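Local coordinates for secreted effector protein sseI (Salmonella enterica subsp. enterica serovar Typhimurium, PDB 4G29), which is a secreted virulence factor whose catalytic domain belongs to the papain-like cysteine protease superfamily and probably acts as a cysteine-dependent hydrolase or related enzyme in host cells, at residues F52-I66 / H80-F94. Sequence-based numbering, arbitrary orientation.
Sequences FMNEKGFDNIRYRGI and HFAVVGNKEGKDYVF
Met53, modelled as selenomethionine near the end of helix 42-55, packs on Phe94 and Val83 of strands 90-95 and 78-87. Its CB points toward these strands, and CG, turned anti to the carbonyl carbon (chi1 -65°), comes over the centre of the Phe94 ring, 3.8 Å from the centroid, a CH-pi contact. The selenium then slides obliquely past the rim, 3.6 Å from both Phe94 CD1 and Val83 CG1, making a Met-aromatic contact. A bend at chi3 (65°) turns CE aside to end 3.5 Å from Gly85 N, where the backbone lacks a side chain and lets the methyl in. Phe94 also turns its edge to the face of Phe58, the planes 85° apart, while Lys87 lays CD over the centre of the Phe58 ring and extends NZ into a weak bond with Lys56 O. Gly57 ends the helix in a Schellman motif, and a beta bulge between Asp59 and Arg62 shifts the antiparallel register by one. On the opposite sheet face, Arg62 grips Asp91 end-on: NH1 to OD2 at 2.8 Å and NH2 to OD1 at 2.9 Å, both nearly straight yet meeting the carboxylate from above its plane. Four N-H bonds near its plane, to Asp91 and to Asn60 O, fix the rotation of the guanidinium, with Val84 CG1 over one face and Asn60 ND2 over the other. A water links Arg64 NH2 to Asp91 OD2. At the far end Ile66 pairs with His80, which hydrogen-bonds Asp95 and touches Cys42, consistent with a papain-like catalytic triad. The sheet thus divides the chemistry: apolar and aromatic contacts join it to the helix, whereas on the other face the Arg62-Asp91 salt bridge spans strand 78-87 to join 61-69 to 90-95, and Arg64 reaches Asp137 on strand 132-138.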
loop_
_atom_site.group_PDB
_atom_site.type_symbol
_atom_site.label_atom_id
_atom_site.label_comp_id
_atom_site.label_asym_id
_atom_site.label_seq_id
_atom_site.Cartn_x
_atom_site.Cartn_y
_atom_site.Cartn_z
ATOM N N PHE A 52 -12.339 5.636 8.763
ATOM C CA PHE A 52 -12.476 4.496 9.660
ATOM C C PHE A 52 -11.410 4.519 10.762
ATOM O O PHE A 52 -11.705 4.390 11.953
ATOM C CB PHE A 52 -12.426 3.177 8.895
ATOM C CG PHE A 52 -12.601 1.982 9.776
ATOM C CD1 PHE A 52 -13.859 1.569 10.162
ATOM C CD2 PHE A 52 -11.494 1.302 10.285
ATOM C CE1 PHE A 52 -13.998 0.469 11.009
ATOM C CE2 PHE A 52 -11.641 0.236 11.159
ATOM C CZ PHE A 52 -12.883 -0.185 11.493
HETATM N N MSE A 53 -10.163 4.638 10.344
HETATM C CA MSE A 53 -9.047 4.655 11.270
HETATM C C MSE A 53 -9.136 5.805 12.271
HETATM O O MSE A 53 -8.908 5.610 13.493
HETATM C CB MSE A 53 -7.725 4.695 10.463
HETATM C CG MSE A 53 -7.474 3.435 9.619
HETATM SE SE MSE A 53 -5.841 3.675 8.636
HETATM C CE MSE A 53 -4.639 3.740 10.081
ATOM N N ASN A 54 -9.543 6.971 11.810
ATOM C CA ASN A 54 -9.628 8.145 12.637
ATOM C C ASN A 54 -10.687 7.920 13.691
ATOM O O ASN A 54 -10.497 8.211 14.866
ATOM C CB ASN A 54 -9.910 9.386 11.793
ATOM C CG ASN A 54 -10.233 10.572 12.625
ATOM O OD1 ASN A 54 -9.356 11.173 13.235
ATOM N ND2 ASN A 54 -11.508 10.930 12.662
ATOM N N GLU A 55 -11.795 7.335 13.275
ATOM C CA GLU A 55 -12.874 7.133 14.221
ATOM C C GLU A 55 -12.524 6.016 15.255
ATOM O O GLU A 55 -13.034 5.982 16.352
ATOM C CB GLU A 55 -14.157 6.890 13.454
ATOM C CG GLU A 55 -15.384 7.188 14.304
ATOM C CD GLU A 55 -15.843 5.977 15.047
ATOM O OE1 GLU A 55 -15.476 4.856 14.584
ATOM O OE2 GLU A 55 -16.544 6.136 16.082
ATOM N N LYS A 56 -11.587 5.149 14.915
ATOM C CA LYS A 56 -11.104 4.147 15.820
ATOM C C LYS A 56 -10.017 4.670 16.759
ATOM O O LYS A 56 -9.575 3.919 17.646
ATOM C CB LYS A 56 -10.647 2.907 15.066
ATOM C CG LYS A 56 -11.739 2.045 14.438
ATOM C CD LYS A 56 -12.965 1.900 15.339
ATOM C CE LYS A 56 -14.112 1.221 14.665
ATOM N NZ LYS A 56 -15.356 1.110 15.531
ATOM N N GLY A 57 -9.600 5.931 16.596
ATOM C CA GLY A 57 -8.570 6.542 17.456
ATOM C C GLY A 57 -7.126 6.403 16.968
ATOM O O GLY A 57 -6.197 6.597 17.764
ATOM N N PHE A 58 -6.927 6.093 15.676
ATOM C CA PHE A 58 -5.599 6.196 15.072
ATOM C C PHE A 58 -5.395 7.679 14.803
ATOM O O PHE A 58 -6.357 8.391 14.500
ATOM C CB PHE A 58 -5.498 5.407 13.756
ATOM C CG PHE A 58 -5.515 3.931 13.944
ATOM C CD1 PHE A 58 -4.320 3.215 13.964
ATOM C CD2 PHE A 58 -6.694 3.252 14.086
ATOM C CE1 PHE A 58 -4.314 1.877 14.150
ATOM C CE2 PHE A 58 -6.704 1.901 14.293
ATOM C CZ PHE A 58 -5.517 1.198 14.299
ATOM N N ASP A 59 -4.180 8.182 14.940
ATOM C CA ASP A 59 -3.922 9.557 14.485
ATOM C C ASP A 59 -2.656 9.626 13.604
ATOM O O ASP A 59 -2.110 8.588 13.172
ATOM C CB ASP A 59 -3.900 10.530 15.658
ATOM C CG ASP A 59 -2.825 10.238 16.623
ATOM O OD1 ASP A 59 -1.940 9.447 16.305
ATOM O OD2 ASP A 59 -2.825 10.833 17.750
ATOM N N ASN A 60 -2.254 10.846 13.258
ATOM C CA ASN A 60 -1.177 11.040 12.295
ATOM C C ASN A 60 -1.399 10.125 11.071
ATOM O O ASN A 60 -0.532 9.364 10.675
ATOM C CB ASN A 60 0.202 10.784 12.870
ATOM C CG ASN A 60 1.299 11.245 11.931
ATOM O OD1 ASN A 60 1.054 12.076 11.071
ATOM N ND2 ASN A 60 2.473 10.664 12.041
ATOM N N ILE A 61 -2.564 10.288 10.464
ATOM C CA ILE A 61 -2.957 9.491 9.315
ATOM C C ILE A 61 -2.213 10.019 8.083
ATOM O O ILE A 61 -2.154 11.215 7.834
ATOM C CB ILE A 61 -4.470 9.540 9.062
ATOM C CG1 ILE A 61 -5.247 9.105 10.326
ATOM C CG2 ILE A 61 -4.808 8.745 7.782
ATOM C CD1 ILE A 61 -5.204 7.708 10.582
ATOM N N ARG A 62 -1.580 9.094 7.364
ATOM C CA ARG A 62 -0.887 9.408 6.143
ATOM C C ARG A 62 -1.397 8.476 5.050
ATOM O O ARG A 62 -1.848 7.357 5.357
ATOM C CB ARG A 62 0.613 9.211 6.312
ATOM C CG ARG A 62 1.309 10.254 7.135
ATOM C CD ARG A 62 2.333 9.593 8.031
ATOM N NE ARG A 62 1.700 8.883 9.140
ATOM C CZ ARG A 62 2.269 7.949 9.900
ATOM N NH1 ARG A 62 3.541 7.547 9.702
ATOM N NH2 ARG A 62 1.582 7.420 10.896
ATOM N N TYR A 63 -1.186 8.927 3.804
ATOM C CA TYR A 63 -1.591 8.249 2.608
ATOM C C TYR A 63 -0.321 7.806 1.911
ATOM O O TYR A 63 0.489 8.623 1.562
ATOM C CB TYR A 63 -2.435 9.169 1.761
ATOM C CG TYR A 63 -3.690 9.605 2.484
ATOM C CD1 TYR A 63 -4.792 8.747 2.609
ATOM C CD2 TYR A 63 -3.745 10.836 3.131
ATOM C CE1 TYR A 63 -5.937 9.139 3.268
ATOM C CE2 TYR A 63 -4.872 11.200 3.875
ATOM C CZ TYR A 63 -5.954 10.382 3.912
ATOM O OH TYR A 63 -7.028 10.832 4.654
ATOM N N ARG A 64 -0.199 6.491 1.753
ATOM C CA ARG A 64 0.976 5.881 1.220
ATOM C C ARG A 64 0.819 5.588 -0.262
ATOM O O ARG A 64 0.032 4.713 -0.641
ATOM C CB ARG A 64 1.326 4.594 2.016
ATOM C CG ARG A 64 2.661 3.953 1.580
ATOM C CD ARG A 64 3.190 2.973 2.636
ATOM N NE ARG A 64 3.608 3.687 3.843
ATOM C CZ ARG A 64 4.259 3.153 4.872
ATOM N NH1 ARG A 64 4.483 1.858 4.902
ATOM N NH2 ARG A 64 4.660 3.894 5.902
ATOM N N GLY A 65 1.577 6.302 -1.097
ATOM C CA GLY A 65 1.623 6.088 -2.542
ATOM C C GLY A 65 2.786 5.180 -2.873
ATOM O O GLY A 65 3.898 5.383 -2.334
ATOM N N ILE A 66 2.534 4.152 -3.652
ATOM C CA ILE A 66 3.491 3.109 -3.944
ATOM C C ILE A 66 3.657 2.875 -5.465
ATOM O O ILE A 66 2.656 2.918 -6.253
ATOM C CB ILE A 66 3.018 1.754 -3.278
ATOM C CG1 ILE A 66 2.745 1.950 -1.794
ATOM C CG2 ILE A 66 3.945 0.502 -3.579
ATOM C CD1 ILE A 66 1.610 1.074 -1.287
ATOM N N HIS A 80 -0.075 1.673 -6.327
ATOM C CA HIS A 80 -0.877 1.140 -5.258
ATOM C C HIS A 80 -0.913 2.186 -4.125
ATOM O O HIS A 80 -0.079 3.091 -4.069
ATOM C CB HIS A 80 -0.301 -0.180 -4.732
ATOM C CG HIS A 80 -1.225 -0.930 -3.818
ATOM N ND1 HIS A 80 -2.484 -1.346 -4.198
ATOM C CD2 HIS A 80 -1.068 -1.333 -2.531
ATOM C CE1 HIS A 80 -3.054 -1.969 -3.185
ATOM N NE2 HIS A 80 -2.223 -1.956 -2.152
ATOM N N PHE A 81 -1.914 2.057 -3.288
ATOM C CA PHE A 81 -2.159 2.996 -2.177
ATOM C C PHE A 81 -2.585 2.288 -0.912
ATOM O O PHE A 81 -3.420 1.371 -0.934
ATOM C CB PHE A 81 -3.184 4.068 -2.555
ATOM C CG PHE A 81 -2.769 4.875 -3.755
ATOM C CD1 PHE A 81 -1.948 5.959 -3.610
ATOM C CD2 PHE A 81 -3.207 4.530 -5.006
ATOM C CE1 PHE A 81 -1.537 6.660 -4.686
ATOM C CE2 PHE A 81 -2.774 5.269 -6.094
ATOM C CZ PHE A 81 -1.951 6.294 -5.922
ATOM N N ALA A 82 -2.054 2.744 0.210
ATOM C CA ALA A 82 -2.459 2.215 1.492
ATOM C C ALA A 82 -2.613 3.409 2.459
ATOM O O ALA A 82 -2.221 4.520 2.117
ATOM C CB ALA A 82 -1.416 1.194 2.042
ATOM N N VAL A 83 -3.071 3.145 3.660
ATOM C CA VAL A 83 -3.231 4.219 4.675
ATOM C C VAL A 83 -2.474 3.822 5.941
ATOM O O VAL A 83 -2.535 2.667 6.364
ATOM C CB VAL A 83 -4.728 4.531 4.947
ATOM C CG1 VAL A 83 -4.892 5.749 5.826
ATOM C CG2 VAL A 83 -5.532 4.731 3.622
ATOM N N VAL A 84 -1.736 4.772 6.505
ATOM C CA VAL A 84 -0.877 4.535 7.658
ATOM C C VAL A 84 -1.364 5.405 8.813
ATOM O O VAL A 84 -1.756 6.579 8.632
ATOM C CB VAL A 84 0.571 4.970 7.360
ATOM C CG1 VAL A 84 1.515 4.438 8.425
ATOM C CG2 VAL A 84 0.980 4.612 5.963
ATOM N N GLY A 85 -1.333 4.852 10.018
ATOM C CA GLY A 85 -1.706 5.637 11.194
ATOM C C GLY A 85 -1.021 5.148 12.452
ATOM O O GLY A 85 -0.630 3.978 12.566
ATOM N N ASN A 86 -0.875 6.082 13.380
ATOM C CA ASN A 86 -0.264 5.841 14.661
ATOM C C ASN A 86 -1.294 5.376 15.677
ATOM O O ASN A 86 -2.377 5.933 15.773
ATOM C CB ASN A 86 0.365 7.126 15.201
ATOM C CG ASN A 86 0.768 7.015 16.687
ATOM O OD1 ASN A 86 0.146 7.616 17.580
ATOM N ND2 ASN A 86 1.796 6.237 16.951
ATOM N N LYS A 87 -0.920 4.390 16.473
ATOM C CA LYS A 87 -1.721 4.021 17.616
ATOM C C LYS A 87 -0.748 3.646 18.722
ATOM O O LYS A 87 -0.019 2.667 18.611
ATOM C CB LYS A 87 -2.618 2.853 17.233
ATOM C CG LYS A 87 -3.533 2.361 18.324
ATOM C CD LYS A 87 -4.985 2.725 18.098
ATOM C CE LYS A 87 -5.813 2.182 19.273
ATOM N NZ LYS A 87 -7.182 2.685 19.259
ATOM N N GLU A 88 -0.700 4.474 19.753
ATOM C CA GLU A 88 0.128 4.211 20.925
ATOM C C GLU A 88 1.609 4.118 20.590
ATOM O O GLU A 88 2.342 3.250 21.107
ATOM C CB GLU A 88 -0.353 2.948 21.638
ATOM C CG GLU A 88 -1.786 3.111 22.145
ATOM C CD GLU A 88 -2.433 1.819 22.605
ATOM O OE1 GLU A 88 -2.088 0.726 22.087
ATOM O OE2 GLU A 88 -3.307 1.909 23.486
ATOM N N GLY A 89 2.056 5.045 19.757
ATOM C CA GLY A 89 3.465 5.129 19.386
ATOM C C GLY A 89 3.964 4.183 18.337
ATOM O O GLY A 89 5.157 4.171 18.057
ATOM N N LYS A 90 3.074 3.384 17.742
ATOM C CA LYS A 90 3.471 2.527 16.625
ATOM C C LYS A 90 2.582 2.802 15.422
ATOM O O LYS A 90 1.397 3.116 15.585
ATOM C CB LYS A 90 3.421 1.050 16.995
ATOM C CG LYS A 90 4.325 0.711 18.154
ATOM C CD LYS A 90 4.280 -0.778 18.465
ATOM C CE LYS A 90 3.028 -1.133 19.242
ATOM N NZ LYS A 90 3.092 -0.694 20.682
ATOM N N ASP A 91 3.184 2.697 14.243
ATOM C CA ASP A 91 2.466 2.827 12.962
ATOM C C ASP A 91 1.864 1.497 12.519
ATOM O O ASP A 91 2.496 0.451 12.626
ATOM C CB ASP A 91 3.413 3.339 11.893
ATOM C CG ASP A 91 3.629 4.874 11.952
ATOM O OD1 ASP A 91 2.928 5.563 12.723
ATOM O OD2 ASP A 91 4.514 5.396 11.200
ATOM N N TYR A 92 0.625 1.566 12.021
ATOM C CA TYR A 92 -0.055 0.458 11.347
ATOM C C TYR A 92 -0.479 0.868 9.923
ATOM O O TYR A 92 -0.804 2.023 9.669
ATOM C CB TYR A 92 -1.273 0.049 12.203
ATOM C CG TYR A 92 -0.824 -0.463 13.542
ATOM C CD1 TYR A 92 -0.465 -1.797 13.721
ATOM C CD2 TYR A 92 -0.631 0.416 14.592
ATOM C CE1 TYR A 92 -0.040 -2.250 14.956
ATOM C CE2 TYR A 92 -0.192 -0.017 15.795
ATOM C CZ TYR A 92 0.111 -1.360 15.974
ATOM O OH TYR A 92 0.561 -1.833 17.200
ATOM N N VAL A 93 -0.446 -0.095 9.028
ATOM C CA VAL A 93 -0.821 0.096 7.646
ATOM C C VAL A 93 -2.071 -0.732 7.406
ATOM O O VAL A 93 -2.075 -1.933 7.627
ATOM C CB VAL A 93 0.273 -0.314 6.684
ATOM C CG1 VAL A 93 -0.125 0.031 5.247
ATOM C CG2 VAL A 93 1.602 0.407 7.044
ATOM N N PHE A 94 -3.136 -0.051 7.002
ATOM C CA PHE A 94 -4.339 -0.674 6.464
ATOM C C PHE A 94 -4.187 -0.702 4.943
ATOM O O PHE A 94 -4.128 0.357 4.259
ATOM C CB PHE A 94 -5.572 0.118 6.883
ATOM C CG PHE A 94 -6.044 -0.123 8.296
ATOM C CD1 PHE A 94 -5.268 0.218 9.398
ATOM C CD2 PHE A 94 -7.366 -0.539 8.517
ATOM C CE1 PHE A 94 -5.755 0.039 10.723
ATOM C CE2 PHE A 94 -7.855 -0.680 9.764
ATOM C CZ PHE A 94 -7.045 -0.426 10.901
HETATM O O HOH W 1 -3.351 7.496 18.295
HETATM O O HOH W 2 5.689 3.975 8.622
#